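Putative uncharacterized protein (Toxoplasma gondii, PDB 4FBD) is of unknown function, a conserved parasite protein of the DUF3228 family whose biochemical role has yet to be established. Local coordinates at residues A[114-119]-A[133-138]; A[151-156]-A[182-187]. All blocks are in the same frame, centred on the assembly; numbering follows the deposited sequence.

Interaction 1: residues A[114-119]-A[133-138]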
loop_
_atom_site.group_PDB
_atom_site.type_symbol
_atom_site.label_atom_id
_atom_site.label_comp_id
_atom_site.label_asym_id
_atom_site.label_seq_id
_atom_site.Cartn_x
_atom_site.Cartn_y
_atom_site.Cartn_z
ATOM N N HIS A 114 -4.722 -4.226 -17.272
ATOM C CA HIS A 114 -5.113 -5.582 -16.931
ATOM C C HIS A 114 -3.943 -6.588 -16.838
ATOM O O HIS A 114 -4.115 -7.706 -16.322
ATOM C CB HIS A 114 -6.179 -6.075 -17.909
ATOM C CG HIS A 114 -5.678 -6.300 -19.305
ATOM N ND1 HIS A 114 -5.356 -5.264 -20.155
ATOM C CD2 HIS A 114 -5.493 -7.442 -20.016
ATOM C CE1 HIS A 114 -4.990 -5.755 -21.332
ATOM N NE2 HIS A 114 -5.060 -7.073 -21.275
ATOM N N LEU A 115 -2.768 -6.182 -17.309
ATOM C CA LEU A 115 -1.572 -7.015 -17.281
ATOM C C LEU A 115 -0.842 -6.986 -15.939
ATOM O O LEU A 115 0.020 -7.817 -15.688
ATOM C CB LEU A 115 -0.618 -6.567 -18.386
ATOM C CG LEU A 115 -1.173 -6.718 -19.797
ATOM C CD1 LEU A 115 -0.124 -6.245 -20.832
ATOM C CD2 LEU A 115 -1.615 -8.234 -20.032
ATOM N N LEU A 116 -1.182 -6.011 -15.102
ATOM C CA LEU A 116 -0.617 -5.856 -13.761
ATOM C C LEU A 116 -0.964 -7.068 -12.939
ATOM O O LEU A 116 -1.978 -7.701 -13.172
ATOM C CB LEU A 116 -1.199 -4.606 -13.044
ATOM C CG LEU A 116 -0.783 -3.212 -13.532
ATOM C CD1 LEU A 116 -1.729 -2.118 -13.060
ATOM C CD2 LEU A 116 0.688 -2.818 -13.177
ATOM N N ARG A 117 -0.078 -7.412 -12.014
ATOM C CA ARG A 117 -0.277 -8.500 -11.086
ATOM C C ARG A 117 0.029 -7.915 -9.728
ATOM O O ARG A 117 0.719 -6.904 -9.630
ATOM C CB ARG A 117 0.636 -9.682 -11.414
ATOM C CG ARG A 117 0.275 -10.398 -12.716
ATOM C CD ARG A 117 -1.046 -11.063 -12.594
ATOM N NE ARG A 117 -1.496 -11.711 -13.831
ATOM C CZ ARG A 117 -2.338 -11.203 -14.730
ATOM N NH1 ARG A 117 -2.843 -9.975 -14.624
ATOM N NH2 ARG A 117 -2.662 -11.939 -15.768
ATOM N N SER A 118 -0.492 -8.516 -8.677
ATOM C CA SER A 118 -0.270 -7.982 -7.338
ATOM C C SER A 118 -0.205 -9.072 -6.298
ATOM O O SER A 118 -0.718 -10.186 -6.497
ATOM C CB SER A 118 -1.403 -7.045 -6.982
ATOM O OG SER A 118 -2.646 -7.741 -6.947
ATOM N N GLY A 119 0.419 -8.744 -5.172
ATOM C CA GLY A 119 0.519 -9.691 -4.077
ATOM C C GLY A 119 1.268 -9.126 -2.902
ATOM O O GLY A 119 1.740 -7.993 -2.942
ATOM N N ARG A 133 2.276 -4.063 -6.479
ATOM C CA ARG A 133 1.803 -4.397 -7.825
ATOM C C ARG A 133 2.917 -4.192 -8.819
ATOM O O ARG A 133 3.791 -3.320 -8.647
ATOM C CB ARG A 133 0.591 -3.591 -8.220
ATOM C CG ARG A 133 0.765 -2.121 -8.375
ATOM C CD ARG A 133 -0.534 -1.520 -8.814
ATOM N NE ARG A 133 -0.443 -0.070 -8.983
ATOM C CZ ARG A 133 -1.447 0.701 -9.381
ATOM N NH1 ARG A 133 -2.614 0.188 -9.673
ATOM N NH2 ARG A 133 -1.269 2.012 -9.496
ATOM N N TRP A 134 2.873 -4.963 -9.882
ATOM C CA TRP A 134 3.911 -4.892 -10.880
ATOM C C TRP A 134 3.475 -5.429 -12.232
ATOM O O TRP A 134 2.487 -6.130 -12.343
ATOM C CB TRP A 134 5.097 -5.725 -10.400
ATOM C CG TRP A 134 4.729 -7.178 -10.264
ATOM C CD1 TRP A 134 4.797 -8.112 -11.234
ATOM C CD2 TRP A 134 4.202 -7.847 -9.105
ATOM N NE1 TRP A 134 4.361 -9.327 -10.767
ATOM C CE2 TRP A 134 3.992 -9.195 -9.462
ATOM C CE3 TRP A 134 3.907 -7.447 -7.807
ATOM C CZ2 TRP A 134 3.486 -10.139 -8.575
ATOM C CZ3 TRP A 134 3.409 -8.401 -6.905
ATOM C CH2 TRP A 134 3.201 -9.720 -7.299
ATOM N N PHE A 135 4.241 -5.086 -13.250
ATOM C CA PHE A 135 4.071 -5.644 -14.594
ATOM C C PHE A 135 5.076 -6.775 -14.686
ATOM O O PHE A 135 6.262 -6.589 -14.422
ATOM C CB PHE A 135 4.433 -4.657 -15.702
ATOM C CG PHE A 135 3.424 -3.602 -15.929
ATOM C CD1 PHE A 135 2.223 -3.906 -16.485
ATOM C CD2 PHE A 135 3.707 -2.284 -15.650
ATOM C CE1 PHE A 135 1.266 -2.923 -16.721
ATOM C CE2 PHE A 135 2.781 -1.306 -15.897
ATOM C CZ PHE A 135 1.549 -1.621 -16.427
ATOM N N PRO A 136 4.614 -7.947 -15.080
ATOM C CA PRO A 136 5.522 -9.052 -15.239
ATOM C C PRO A 136 6.323 -8.926 -16.519
ATOM O O PRO A 136 5.992 -8.109 -17.384
ATOM C CB PRO A 136 4.615 -10.277 -15.270
ATOM C CG PRO A 136 3.240 -9.799 -15.317
ATOM C CD PRO A 136 3.200 -8.331 -15.152
ATOM N N MET A 137 7.369 -9.740 -16.634
ATOM C CA MET A 137 8.257 -9.694 -17.792
ATOM C C MET A 137 7.610 -10.101 -19.109
ATOM O O MET A 137 8.035 -9.627 -20.167
ATOM C CB MET A 137 9.510 -10.530 -17.534
ATOM C CG MET A 137 10.402 -9.928 -16.457
ATOM S SD MET A 137 10.952 -8.277 -16.903
ATOM C CE MET A 137 12.044 -8.653 -18.271
ATOM N N SER A 138 6.577 -10.944 -19.059
ATOM C CA SER A 138 5.893 -11.355 -20.282
ATOM C C SER A 138 5.384 -10.126 -21.034
ATOM O O SER A 138 5.265 -10.150 -22.266
ATOM C CB SER A 138 4.752 -12.337 -19.988
ATOM O OG SER A 138 3.830 -11.775 -19.080
#

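Interaction 2: residues A[151-156]-A[182-187]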
loop_
_atom_site.group_PDB
_atom_site.type_symbol
_atom_site.label_atom_id
_atom_site.label_comp_id
_atom_site.label_asym_id
_atom_site.label_seq_id
_atom_site.Cartn_x
_atom_site.Cartn_y
_atom_site.Cartn_z
ATOM N N ASP A 151 20.023 9.154 -13.306
ATOM C CA ASP A 151 20.127 9.942 -12.103
ATOM C C ASP A 151 21.375 9.339 -11.489
ATOM O O ASP A 151 21.382 8.149 -11.132
ATOM C CB ASP A 151 18.903 9.737 -11.215
ATOM C CG ASP A 151 18.818 10.731 -10.052
ATOM O OD1 ASP A 151 19.723 11.583 -9.901
ATOM O OD2 ASP A 151 17.804 10.664 -9.290
ATOM N N LEU A 152 22.452 10.117 -11.444
ATOM C CA LEU A 152 23.705 9.653 -10.868
ATOM C C LEU A 152 23.737 10.108 -9.430
ATOM O O LEU A 152 23.662 11.319 -9.150
ATOM C CB LEU A 152 24.892 10.222 -11.610
ATOM C CG LEU A 152 24.987 9.915 -13.105
ATOM C CD1 LEU A 152 26.235 10.631 -13.713
ATOM C CD2 LEU A 152 24.998 8.415 -13.333
ATOM N N ILE A 153 23.822 9.157 -8.508
ATOM C CA ILE A 153 23.829 9.519 -7.096
ATOM C C ILE A 153 25.258 9.525 -6.639
ATOM O O ILE A 153 25.971 8.547 -6.854
ATOM C CB ILE A 153 23.044 8.537 -6.234
ATOM C CG1 ILE A 153 21.671 8.243 -6.851
ATOM C CG2 ILE A 153 22.902 9.095 -4.818
ATOM C CD1 ILE A 153 20.817 9.470 -7.003
ATOM N N LEU A 154 25.672 10.620 -6.006
ATOM C CA LEU A 154 27.040 10.786 -5.534
ATOM C C LEU A 154 27.163 10.783 -4.015
ATOM O O LEU A 154 26.260 11.199 -3.310
ATOM C CB LEU A 154 27.591 12.121 -6.039
ATOM C CG LEU A 154 27.558 12.322 -7.559
ATOM C CD1 LEU A 154 28.094 13.679 -7.932
ATOM C CD2 LEU A 154 28.325 11.234 -8.294
ATOM N N TYR A 155 28.293 10.288 -3.526
ATOM C CA TYR A 155 28.628 10.304 -2.097
ATOM C C TYR A 155 29.982 10.924 -1.986
ATOM O O TYR A 155 30.804 10.762 -2.884
ATOM C CB TYR A 155 28.620 8.899 -1.470
ATOM C CG TYR A 155 27.303 8.527 -0.802
ATOM C CD1 TYR A 155 26.112 8.501 -1.520
ATOM C CD2 TYR A 155 27.259 8.189 0.551
ATOM C CE1 TYR A 155 24.909 8.159 -0.910
ATOM C CE2 TYR A 155 26.070 7.846 1.172
ATOM C CZ TYR A 155 24.895 7.837 0.435
ATOM O OH TYR A 155 23.712 7.498 1.039
ATOM N N SER A 156 30.210 11.657 -0.903
ATOM C CA SER A 156 31.501 12.264 -0.672
ATOM C C SER A 156 32.534 11.163 -0.496
ATOM O O SER A 156 32.182 10.003 -0.282
ATOM C CB SER A 156 31.491 13.132 0.591
ATOM O OG SER A 156 31.256 12.344 1.746
ATOM N N SER A 182 31.950 10.458 -5.627
ATOM C CA SER A 182 31.948 9.240 -6.418
ATOM C C SER A 182 30.548 8.710 -6.611
ATOM O O SER A 182 29.727 8.752 -5.711
ATOM C CB SER A 182 32.850 8.148 -5.817
ATOM O OG SER A 182 34.214 8.481 -6.003
ATOM N N ILE A 183 30.311 8.185 -7.798
ATOM C CA ILE A 183 29.028 7.600 -8.145
ATOM C C ILE A 183 28.868 6.270 -7.383
ATOM O O ILE A 183 29.708 5.376 -7.505
ATOM C CB ILE A 183 28.973 7.337 -9.658
ATOM C CG1 ILE A 183 29.080 8.675 -10.416
ATOM C CG2 ILE A 183 27.711 6.512 -10.026
ATOM C CD1 ILE A 183 29.359 8.518 -11.876
ATOM N N ILE A 184 27.810 6.169 -6.581
ATOM C CA ILE A 184 27.511 4.961 -5.822
ATOM C C ILE A 184 26.211 4.279 -6.324
ATOM O O ILE A 184 25.964 3.106 -6.050
ATOM C CB ILE A 184 27.469 5.234 -4.296
ATOM C CG1 ILE A 184 26.435 6.288 -3.926
ATOM C CG2 ILE A 184 28.835 5.661 -3.768
ATOM C CD1 ILE A 184 25.030 5.797 -3.906
ATOM N N ALA A 185 25.408 5.019 -7.082
ATOM C CA ALA A 185 24.183 4.484 -7.659
ATOM C C ALA A 185 23.899 5.173 -8.971
ATOM O O ALA A 185 24.243 6.334 -9.160
ATOM C CB ALA A 185 22.989 4.671 -6.696
ATOM N N VAL A 186 23.248 4.439 -9.866
ATOM C CA VAL A 186 22.842 4.936 -11.180
ATOM C C VAL A 186 21.427 4.457 -11.434
ATOM O O VAL A 186 21.157 3.275 -11.426
ATOM C CB VAL A 186 23.744 4.392 -12.301
ATOM C CG1 VAL A 186 23.306 4.973 -13.624
ATOM C CG2 VAL A 186 25.190 4.706 -12.014
ATOM N N LYS A 187 20.521 5.391 -11.665
ATOM C CA LYS A 187 19.127 5.069 -11.871
ATOM C C LYS A 187 18.642 5.536 -13.213
ATOM O O LYS A 187 18.614 6.733 -13.461
ATOM C CB LYS A 187 18.318 5.792 -10.807
ATOM C CG LYS A 187 18.064 5.036 -9.552
ATOM C CD LYS A 187 16.804 4.193 -9.704
ATOM C CE LYS A 187 15.549 5.080 -9.903
ATOM N NZ LYS A 187 14.289 4.284 -9.846
#

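Interaction 1: residues A[114-119]-A[133-138]
Arg117 and Trp134 clasp each other through a pair of backbone hydrogen bonds, each N to the other's O at 2.9 Å, and so join strand 117-121, outermost within this chain in a four-stranded sheet, to its hairpin partner 130-135. Within its own segment, Arg117 folds back, its chain bent at chi2 (-66°), and its NH1 donates to Leu116 O at 2.8 Å and to His114 O at 3.1 Å, which ties the turn before the strand to the strand's first residue. Ser118 and Arg133 form the next, non-hydrogen-bonded pair; Ser118 OG bonds to Arg133 NH1 of the second subunit, and the reverse bond is made as well, while Arg133 NH2 holds Trp229 O. The broad indole of Trp134 lies with one face against the backbone of strand 117-119. Arg117 O sits 3.6 Å above the Trp134 ring plane, offset toward the rim; Trp134 CZ3 comes within 3.5 Å of Gly119 N, where no side chain intervenes, and Trp134 NE1 bonds to Lys238 O. Pro136, the N-cap residue of helix 137-140, rests its CD against Leu115 O and its CG against Arg117 CG. Branched Leu116 offers a methyl to an aromatic face: its CD2 sits over the Phe135 ring, 3.5 Å from the centroid and 10° off the normal.

Interaction 2: residues A[151-156]-A[182-187]
Asp151 and Lys187 open a ladder of six backbone hydrogen bonds that zips strand 151-156 to strand 182-187 in antiparallel fashion. Asp151 N donates to Lys187 O (2.8 Å) and Lys187 N to Asp151 O; at the other end Tyr155 N donates to Ser182 O and Ser182 N to Tyr155 O. Between these pairs the ladder is irregular: Ile153 N donates to Ala185 O, but Ile153 O receives Ile184 N instead of the N of Ala185, so two residues of one strand face one of the other. Weaker CA-H...O contacts supplement the ladder, as from Ile183 CA to Ile153 O at 3.5 Å.

Apolar packing differs between the two faces. On one, Leu152, Leu154, Ile183 and Val186 gather. Leu154 turns CD2 onto Ile183 CG1 at 3.4 Å, a close approach, while Leu152 runs beside Val186, Leu152 CD2 3.8 Å from Val186 CG1, and its CD1 lies 4.2 Å from Ile183 CD1. Branched aliphatic residues suit this buried layer, and Leu152 and Leu154 also meet strand 90-96. On the other face Ile153 CG1 lies 3.8 Å from Ala185 CB, whose small size lets the isoleucine settle close. Ile184, the extra residue, has CG1 between its backbone N and carbonyl carbon (chi1 58°), which carries that branch to Tyr155 CD1 at 3.3 Å; the ring also meets Phe89.

Two polar side chains are bound by partners beyond the pair: Asp151 OD1 bonds to His92 ND1, and Ser156 OG caps Gln159 N at the start of helix 157-166. Ile184 and Ala185 opposite Ile153 make a classic beta bulge, set within two inner strands of a five-stranded mixed sheet.

In the fold
Both contacts are antiparallel strand pairs, but they belong to different sheets, their centres 29 Å apart and their nearest atoms about 13 Å apart, and they follow one another along the chain. The centre of interaction 1 lies about 21 Å from that of the chain, in a hairpin that includes the outermost strand of its four-stranded sheet within this chain, yet the contact is buried; the second subunit takes part, and aromatic faces, arginines and a proline do much of the work. Interaction 2, centred about 9 Å from the chain's centre, is only partly buried. It pairs two inner strands joined by a connection that includes helix 157-166, meets no other chain, and relies on aliphatic packing and a longer backbone ladder.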